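Local coordinates for protein dTDP-glucose 4,6-dehydratase (Klebsiella pneumoniae, PDB 5U4Q) that binds NAD and probably catalyses the dehydration of dTDP-glucose to a 4-keto-6-deoxy sugar nucleotide, at residues H166-R180 against T253-N265. Residues are numbered along the deposited sequence; the frame is centred on the assembly and turned at random.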
ATOM      1  N   HIS A 166       8.052   1.023   7.276  1.00 13.10           N
ATOM      2  CA  HIS A 166       8.149   2.062   8.318  1.00 13.35           C
ATOM      3  C   HIS A 166       7.564   1.545   9.633  1.00 13.96           C
ATOM      4  O   HIS A 166       8.186   1.679  10.700  1.00 13.79           O
ATOM      5  CB  HIS A 166       7.424   3.333   7.949  1.00 13.53           C
ATOM      6  CG  HIS A 166       7.614   4.386   8.976  1.00 13.51           C
ATOM      7  ND1 HIS A 166       6.726   4.593  10.017  1.00 13.84           N
ATOM      8  CD2 HIS A 166       8.675   5.195   9.212  1.00 15.06           C
ATOM      9  CE1 HIS A 166       7.232   5.502  10.834  1.00 16.06           C
ATOM     10  NE2 HIS A 166       8.402   5.897  10.361  1.00 15.39           N
ATOM     11  N   THR A 167       6.369   0.947   9.563  0.70 14.09           N
ATOM     12  CA  THR A 167       5.737   0.424  10.783  0.70 14.68           C
ATOM     13  C   THR A 167       6.552  -0.684  11.473  0.70 15.15           C
ATOM     14  O   THR A 167       6.626  -0.724  12.686  0.70 15.82           O
ATOM     15  CB  THR A 167       4.283  -0.109  10.560  0.70 16.28           C
ATOM     16  OG1 THR A 167       4.315  -1.343   9.850  0.70 19.94           O
ATOM     17  CG2 THR A 167       3.431   0.856   9.836  0.70 16.05           C
ATOM     18  N   TYR A 168       7.175  -1.571  10.709  1.00 13.79           N
ATOM     19  CA  TYR A 168       7.982  -2.638  11.288  1.00 14.14           C
ATOM     20  C   TYR A 168       9.294  -2.101  11.873  1.00 14.45           C
ATOM     21  O   TYR A 168       9.756  -2.589  12.926  1.00 14.51           O
ATOM     22  CB  TYR A 168       8.163  -3.786  10.277  1.00 13.80           C
ATOM     23  CG  TYR A 168       7.032  -4.776  10.382  1.00 15.42           C
ATOM     24  CD1 TYR A 168       5.720  -4.395  10.154  1.00 16.25           C
ATOM     25  CD2 TYR A 168       7.269  -6.085  10.766  1.00 14.43           C
ATOM     26  CE1 TYR A 168       4.669  -5.290  10.324  1.00 15.35           C
ATOM     27  CE2 TYR A 168       6.228  -6.992  10.907  1.00 13.70           C
ATOM     28  CZ  TYR A 168       4.930  -6.581  10.705  1.00 14.25           C
ATOM     29  OH  TYR A 168       3.866  -7.447  10.869  1.00 16.56           O
ATOM     30  N   SER A 169       9.905  -1.154  11.194  1.00 13.72           N
ATOM     31  CA  SER A 169      11.108  -0.485  11.742  1.00 13.93           C
ATOM     32  C   SER A 169      10.767   0.218  13.055  1.00 14.22           C
ATOM     33  O   SER A 169      11.520   0.140  14.023  1.00 15.00           O
ATOM     34  CB  SER A 169      11.687   0.544  10.773  1.00 14.08           C
ATOM     35  OG  SER A 169      12.256  -0.109   9.656  1.00 14.61           O
ATOM     36  N   HIS A 170       9.641   0.918  13.063  1.00 14.65           N
ATOM     37  CA  HIS A 170       9.220   1.653  14.247  1.00 15.12           C
ATOM     38  C   HIS A 170       8.907   0.728  15.436  1.00 16.33           C
ATOM     39  O   HIS A 170       9.411   0.937  16.570  1.00 18.64           O
ATOM     40  CB  HIS A 170       8.001   2.521  13.950  1.00 15.82           C
ATOM     41  CG  HIS A 170       7.415   3.134  15.177  1.00 15.95           C
ATOM     42  ND1 HIS A 170       7.979   4.220  15.810  1.00 17.96           N
ATOM     43  CD2 HIS A 170       6.346   2.761  15.930  1.00 17.95           C
ATOM     44  CE1 HIS A 170       7.256   4.515  16.882  1.00 19.56           C
ATOM     45  NE2 HIS A 170       6.272   3.641  16.982  1.00 18.08           N
ATOM     46  N   LEU A 171       8.062  -0.256  15.195  1.00 14.78           N
ATOM     47  CA  LEU A 171       7.587  -1.153  16.263  1.00 15.58           C
ATOM     48  C   LEU A 171       8.598  -2.156  16.748  1.00 15.79           C
ATOM     49  O   LEU A 171       8.639  -2.461  17.949  1.00 18.29           O
ATOM     50  CB  LEU A 171       6.362  -1.927  15.792  1.00 17.46           C
ATOM     51  CG  LEU A 171       5.084  -1.109  15.627  1.00 19.97           C
ATOM     52  CD1 LEU A 171       4.024  -1.964  14.965  1.00 21.28           C
ATOM     53  CD2 LEU A 171       4.578  -0.584  16.967  1.00 22.48           C
ATOM     54  N   TYR A 172       9.409  -2.693  15.831  1.00 15.03           N
ATOM     55  CA  TYR A 172      10.249  -3.836  16.167  1.00 14.71           C
ATOM     56  C   TYR A 172      11.740  -3.580  16.003  1.00 14.96           C
ATOM     57  O   TYR A 172      12.555  -4.473  16.293  1.00 17.04           O
ATOM     58  CB  TYR A 172       9.835  -5.041  15.348  1.00 16.17           C
ATOM     59  CG  TYR A 172       8.361  -5.280  15.356  1.00 16.98           C
ATOM     60  CD1 TYR A 172       7.707  -5.546  16.549  1.00 17.21           C
ATOM     61  CD2 TYR A 172       7.607  -5.218  14.180  1.00 17.77           C
ATOM     62  CE1 TYR A 172       6.344  -5.777  16.570  1.00 19.93           C
ATOM     63  CE2 TYR A 172       6.242  -5.450  14.188  1.00 17.77           C
ATOM     64  CZ  TYR A 172       5.609  -5.711  15.392  1.00 18.72           C
ATOM     65  OH  TYR A 172       4.237  -5.918  15.425  1.00 19.97           O
ATOM     66  N   GLY A 173      12.075  -2.394  15.515  1.00 15.15           N
ATOM     67  CA  GLY A 173      13.475  -1.989  15.347  1.00 15.58           C
ATOM     68  C   GLY A 173      14.209  -2.679  14.213  1.00 17.13           C
ATOM     69  O   GLY A 173      15.440  -2.670  14.187  1.00 18.66           O
ATOM     70  N   ILE A 174      13.470  -3.290  13.292  1.00 15.66           N
ATOM     71  CA  ILE A 174      14.076  -3.949  12.141  1.00 15.18           C
ATOM     72  C   ILE A 174      14.580  -2.849  11.209  1.00 14.24           C
ATOM     73  O   ILE A 174      13.777  -2.047  10.737  1.00 14.69           O
ATOM     74  CB  ILE A 174      13.037  -4.775  11.363  1.00 15.64           C
ATOM     75  CG1 ILE A 174      12.352  -5.783  12.294  1.00 17.03           C
ATOM     76  CG2 ILE A 174      13.704  -5.484  10.186  1.00 16.75           C
ATOM     77  CD1 ILE A 174      11.018  -6.296  11.788  1.00 19.45           C
ATOM     78  N   PRO A 175      15.887  -2.803  10.921  1.00 13.57           N
ATOM     79  CA  PRO A 175      16.345  -1.761  10.022  1.00 13.58           C
ATOM     80  C   PRO A 175      15.924  -2.043   8.589  1.00 12.97           C
ATOM     81  O   PRO A 175      16.096  -3.155   8.124  1.00 13.90           O
ATOM     82  CB  PRO A 175      17.868  -1.799  10.191  1.00 13.91           C
ATOM     83  CG  PRO A 175      18.070  -2.464  11.542  1.00 14.04           C
ATOM     84  CD  PRO A 175      17.030  -3.522  11.505  1.00 14.43           C
ATOM     85  N   THR A 176      15.320  -1.054   7.937  1.00 12.60           N
ATOM     86  CA  THR A 176      14.836  -1.258   6.567  1.00 12.88           C
ATOM     87  C   THR A 176      15.337  -0.176   5.657  1.00 12.32           C
ATOM     88  O   THR A 176      15.369   1.027   6.035  1.00 12.89           O
ATOM     89  CB  THR A 176      13.295  -1.326   6.490  1.00 13.28           C
ATOM     90  OG1 THR A 176      12.697  -0.076   6.885  1.00 12.86           O
ATOM     91  CG2 THR A 176      12.741  -2.455   7.349  1.00 14.39           C
ATOM     92  N   THR A 177      15.751  -0.588   4.450  1.00 12.43           N
ATOM     93  CA  THR A 177      16.150   0.331   3.401  1.00 12.66           C
ATOM     94  C   THR A 177      15.402  -0.033   2.104  1.00 12.10           C
ATOM     95  O   THR A 177      15.595  -1.126   1.546  1.00 13.32           O
ATOM     96  CB  THR A 177      17.672   0.306   3.122  1.00 13.62           C
ATOM     97  OG1 THR A 177      18.392   0.550   4.324  1.00 14.50           O
ATOM     98  CG2 THR A 177      18.027   1.373   2.078  1.00 14.94           C
ATOM     99  N   GLY A 178      14.561   0.887   1.624  1.00 13.00           N
ATOM    100  CA  GLY A 178      13.886   0.722   0.354  1.00 12.99           C
ATOM    101  C   GLY A 178      14.638   1.435  -0.757  1.00 13.42           C
ATOM    102  O   GLY A 178      15.196   2.511  -0.560  1.00 14.57           O
ATOM    103  N   LEU A 179      14.652   0.832  -1.929  1.00 11.97           N
ATOM    104  CA  LEU A 179      15.373   1.389  -3.085  1.00 13.07           C
ATOM    105  C   LEU A 179      14.408   1.611  -4.236  1.00 12.72           C
ATOM    106  O   LEU A 179      13.822   0.658  -4.745  1.00 13.56           O
ATOM    107  CB  LEU A 179      16.474   0.438  -3.510  1.00 14.32           C
ATOM    108  CG  LEU A 179      17.564   0.175  -2.484  1.00 14.36           C
ATOM    109  CD1 LEU A 179      18.515  -0.900  -2.978  1.00 15.88           C
ATOM    110  CD2 LEU A 179      18.333   1.435  -2.136  1.00 15.46           C
ATOM    111  N   ARG A 180      14.192   2.868  -4.614  1.00 12.36           N
ATOM    112  CA  ARG A 180      13.313   3.248  -5.701  1.00 13.70           C
ATOM    113  C   ARG A 180      14.075   3.133  -7.005  1.00 14.03           C
ATOM    114  O   ARG A 180      14.835   4.027  -7.382  1.00 14.50           O
ATOM    115  CB  ARG A 180      12.735   4.666  -5.522  1.00 13.70           C
ATOM    116  CG  ARG A 180      11.764   4.761  -4.367  1.00 13.52           C
ATOM    117  CD  ARG A 180      11.309   6.196  -4.120  1.00 14.08           C
ATOM    118  NE  ARG A 180      10.432   6.263  -2.949  1.00 15.30           N
ATOM    119  CZ  ARG A 180      10.013   7.404  -2.406  1.00 15.92           C
ATOM    120  NH1 ARG A 180      10.402   8.553  -2.916  1.00 16.98           N
ATOM    121  NH2 ARG A 180       9.228   7.392  -1.344  1.00 15.94           N
ATOM    122  N   THR A 253      12.715   9.213   5.487  1.00 20.53           N
ATOM    123  CA  THR A 253      13.515   9.162   6.691  1.00 19.01           C
ATOM    124  C   THR A 253      12.549   9.000   7.878  1.00 16.63           C
ATOM    125  O   THR A 253      11.335   9.092   7.686  1.00 17.11           O
ATOM    126  CB  THR A 253      14.287  10.481   6.855  1.00 22.90           C
ATOM    127  OG1 THR A 253      13.379  11.594   6.744  1.00 24.63           O
ATOM    128  CG2 THR A 253      15.355  10.596   5.765  1.00 23.31           C
ATOM    129  N   SER A 254      13.080   8.759   9.085  1.00 16.63           N
ATOM    130  CA  SER A 254      12.235   8.618  10.290  1.00 15.39           C
ATOM    131  C   SER A 254      13.072   8.634  11.565  1.00 16.17           C
ATOM    132  O   SER A 254      14.291   8.602  11.520  1.00 16.48           O
ATOM    133  CB  SER A 254      11.470   7.269  10.246  1.00 16.08           C
ATOM    134  OG  SER A 254      10.645   7.061  11.413  1.00 15.68           O
ATOM    135  N   SER A 255      12.407   8.677  12.717  1.00 16.40           N
ATOM    136  CA  SER A 255      13.059   8.408  13.981  1.00 16.22           C
ATOM    137  C   SER A 255      13.343   6.911  14.093  1.00 15.39           C
ATOM    138  O   SER A 255      14.221   6.487  14.841  1.00 17.66           O
ATOM    139  CB  SER A 255      12.199   8.868  15.168  1.00 17.68           C
ATOM    140  OG  SER A 255      10.864   8.412  15.032  1.00 17.69           O
ATOM    141  N   ALA A 256      12.552   6.097  13.371  1.00 14.73           N
ATOM    142  CA  ALA A 256      12.776   4.662  13.301  1.00 15.14           C
ATOM    143  C   ALA A 256      13.953   4.395  12.365  1.00 13.66           C
ATOM    144  O   ALA A 256      14.291   5.252  11.548  1.00 15.56           O
ATOM    145  CB  ALA A 256      11.536   3.989  12.757  1.00 16.19           C
ATOM    146  N   PRO A 257      14.546   3.193  12.444  1.00 14.10           N
ATOM    147  CA  PRO A 257      15.681   2.810  11.541  1.00 13.57           C
ATOM    148  C   PRO A 257      15.128   2.426  10.156  1.00 14.40           C
ATOM    149  O   PRO A 257      15.148   1.258   9.761  1.00 14.62           O
ATOM    150  CB  PRO A 257      16.314   1.620  12.272  1.00 14.21           C
ATOM    151  CG  PRO A 257      15.175   1.023  13.025  1.00 15.13           C
ATOM    152  CD  PRO A 257      14.350   2.185  13.493  1.00 15.01           C
ATOM    153  N   TYR A 258      14.661   3.447   9.451  1.00 14.25           N
ATOM    154  CA  TYR A 258      13.949   3.337   8.181  1.00 14.43           C
ATOM    155  C   TYR A 258      14.494   4.354   7.208  1.00 13.85           C
ATOM    156  O   TYR A 258      14.607   5.546   7.531  1.00 14.92           O
ATOM    157  CB  TYR A 258      12.473   3.636   8.420  1.00 13.88           C
ATOM    158  CG  TYR A 258      11.632   4.102   7.226  1.00 13.76           C
ATOM    159  CD1 TYR A 258      10.907   3.177   6.455  1.00 13.02           C
ATOM    160  CD2 TYR A 258      11.492   5.452   6.910  1.00 13.95           C
ATOM    161  CE1 TYR A 258      10.128   3.596   5.387  1.00 13.90           C
ATOM    162  CE2 TYR A 258      10.700   5.885   5.844  1.00 14.50           C
ATOM    163  CZ  TYR A 258       9.996   4.944   5.099  1.00 14.14           C
ATOM    164  OH  TYR A 258       9.213   5.380   4.043  1.00 16.30           O
ATOM    165  N   ARG A 259      14.827   3.902   6.002  0.50 13.93           N
ATOM    166  CA  ARG A 259      15.311   4.804   4.953  0.50 14.14           C
ATOM    167  C   ARG A 259      14.843   4.351   3.589  0.50 13.64           C
ATOM    168  O   ARG A 259      14.706   3.147   3.348  0.50 13.30           O
ATOM    169  CB  ARG A 259      16.842   4.837   4.895  0.50 15.33           C
ATOM    170  CG  ARG A 259      17.538   5.574   6.019  0.50 17.01           C
ATOM    171  CD  ARG A 259      17.271   7.064   5.975  0.50 18.46           C
ATOM    172  NE  ARG A 259      18.114   7.746   6.953  0.50 19.90           N
ATOM    173  CZ  ARG A 259      17.890   7.743   8.262  0.50 21.82           C
ATOM    174  NH1 ARG A 259      18.729   8.381   9.071  0.50 23.20           N
ATOM    175  NH2 ARG A 259      16.844   7.106   8.765  0.50 22.33           N
ATOM    176  N   VAL A 260      14.632   5.324   2.697  1.00 13.52           N
ATOM    177  CA  VAL A 260      14.269   5.070   1.299  1.00 13.32           C
ATOM    178  C   VAL A 260      15.220   5.945   0.465  1.00 13.93           C
ATOM    179  O   VAL A 260      15.451   7.110   0.798  1.00 15.63           O
ATOM    180  CB  VAL A 260      12.793   5.341   0.941  1.00 14.90           C
ATOM    181  CG1 VAL A 260      12.572   5.069  -0.540  1.00 17.20           C
ATOM    182  CG2 VAL A 260      11.861   4.488   1.800  1.00 15.36           C
ATOM    183  N   TYR A 261      15.803   5.362  -0.584  1.00 12.92           N
ATOM    184  CA  TYR A 261      16.678   6.067  -1.503  1.00 13.52           C
ATOM    185  C   TYR A 261      16.286   5.841  -2.960  1.00 14.15           C
ATOM    186  O   TYR A 261      15.867   4.741  -3.342  1.00 14.41           O
ATOM    187  CB  TYR A 261      18.125   5.571  -1.383  1.00 14.60           C
ATOM    188  CG  TYR A 261      18.730   5.802  -0.021  1.00 15.37           C
ATOM    189  CD1 TYR A 261      19.187   7.073   0.368  1.00 16.92           C
ATOM    190  CD2 TYR A 261      18.854   4.759   0.887  1.00 14.46           C
ATOM    191  CE1 TYR A 261      19.711   7.274   1.631  1.00 17.02           C
ATOM    192  CE2 TYR A 261      19.369   4.956   2.157  1.00 16.54           C
ATOM    193  CZ  TYR A 261      19.794   6.217   2.524  1.00 16.63           C
ATOM    194  OH  TYR A 261      20.319   6.384   3.785  1.00 18.06           O
ATOM    195  N   ASN A 262      16.440   6.880  -3.776  1.00 14.07           N
ATOM    196  CA  ASN A 262      16.424   6.679  -5.229  1.00 15.27           C
ATOM    197  C   ASN A 262      17.724   5.991  -5.641  1.00 16.24           C
ATOM    198  O   ASN A 262      18.787   6.268  -5.092  1.00 16.22           O
ATOM    199  CB  ASN A 262      16.395   7.991  -5.999  1.00 15.43           C
ATOM    200  CG  ASN A 262      15.062   8.698  -5.949  1.00 16.36           C
ATOM    201  OD1 ASN A 262      14.005   8.089  -5.823  1.00 15.25           O
ATOM    202  ND2 ASN A 262      15.113  10.005  -6.141  1.00 16.89           N
ATOM    203  N   ILE A 263      17.628   5.096  -6.605  1.00 15.73           N
ATOM    204  CA  ILE A 263      18.824   4.453  -7.173  1.00 17.30           C
ATOM    205  C   ILE A 263      18.694   4.541  -8.700  1.00 16.63           C
ATOM    206  O   ILE A 263      17.718   4.084  -9.267  1.00 18.52           O
ATOM    207  CB  ILE A 263      18.997   3.029  -6.639  1.00 18.85           C
ATOM    208  CG1 ILE A 263      20.302   2.418  -7.159  1.00 20.30           C
ATOM    209  CG2 ILE A 263      17.806   2.138  -6.974  1.00 18.86           C
ATOM    210  CD1 ILE A 263      20.604   1.075  -6.545  1.00 21.71           C
ATOM    211  N   GLY A 264      19.673   5.148  -9.344  1.00 18.27           N
ATOM    212  CA  GLY A 264      19.574   5.369 -10.788  1.00 19.49           C
ATOM    213  C   GLY A 264      20.774   6.096 -11.372  1.00 19.88           C
ATOM    214  O   GLY A 264      21.802   6.215 -10.726  1.00 22.52           O
ATOM    215  N   ASN A 265      20.609   6.611 -12.584  1.00 22.33           N
ATOM    216  CA  ASN A 265      21.752   7.156 -13.347  1.00 25.68           C
ATOM    217  C   ASN A 265      21.444   8.564 -13.826  1.00 29.69           C
ATOM    218  O   ASN A 265      20.500   8.779 -14.598  1.00 33.32           O
ATOM    219  CB  ASN A 265      22.035   6.207 -14.545  1.00 26.78           C
ATOM    220  CG  ASN A 265      23.234   6.619 -15.394  1.00 28.60           C
ATOM    221  OD1 ASN A 265      23.939   7.591 -15.100  1.00 30.44           O
ATOM    222  ND2 ASN A 265      23.465   5.866 -16.473  1.00 30.55           N
TER
HETATM  223  O   HOH W   1      10.319   5.699  15.782  1.00 24.22           O
HETATM  224  O   HOH W   2      12.572   1.340   4.384  1.00 14.01           O
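H166 and Y258 meet in a T-shaped stack. The CD2 edge of the imidazole stands over one face of the phenol ring, with the planes at 86°. H166 CB lies over the same ring, 4.0 Å from the Y258 ring centroid, as a CH-pi contact. CG of H166 is anti to its backbone N (chi1 -176°), which sends the imidazole past Y258 to S254. There H166 NE2 lies 2.7 Å from S254 OG in a hydrogen bond. S254 OG also accepts from A256 N, forming an ST turn. H166 ND1 is bonded to P150 O of the second subunit, so both ring nitrogens are held, which probably fixes the rotation of the ring. The methyl of A256 rests on the helix backbone, 3.6 Å from H170 CA.

Beyond this helix end, strands 176-180 and 258-263 run parallel in the Rossmann-type sheet. Six backbone hydrogen bonds link the segments, from T176 N to P257 O through to I263 N and R180 O. T176, Y258, V260, R180 and N262 point to one face. T177, L179 and Y261 point to the other. G178 has no side chain and pairs with V260. The extended R180 chain crosses V260 at about a right angle, with R180 NE 3.4 Å from V260 CG1. Its guanidinium goes on to a salt bridge with E162. N262 OD1 lies 3.7 Å from R180 CB and bonds to Y133 OH, which R180 NH1 also reaches. On the other face, T177 CG2 meets the edge of the Y261 ring, 3.7 Å from Y261 CD2. The chemistry is thus divided: H166, bonded through both ring nitrogens, links the loop at S254 to P150 of the second subunit, while the charge of the buried R180 is probably balanced by E162.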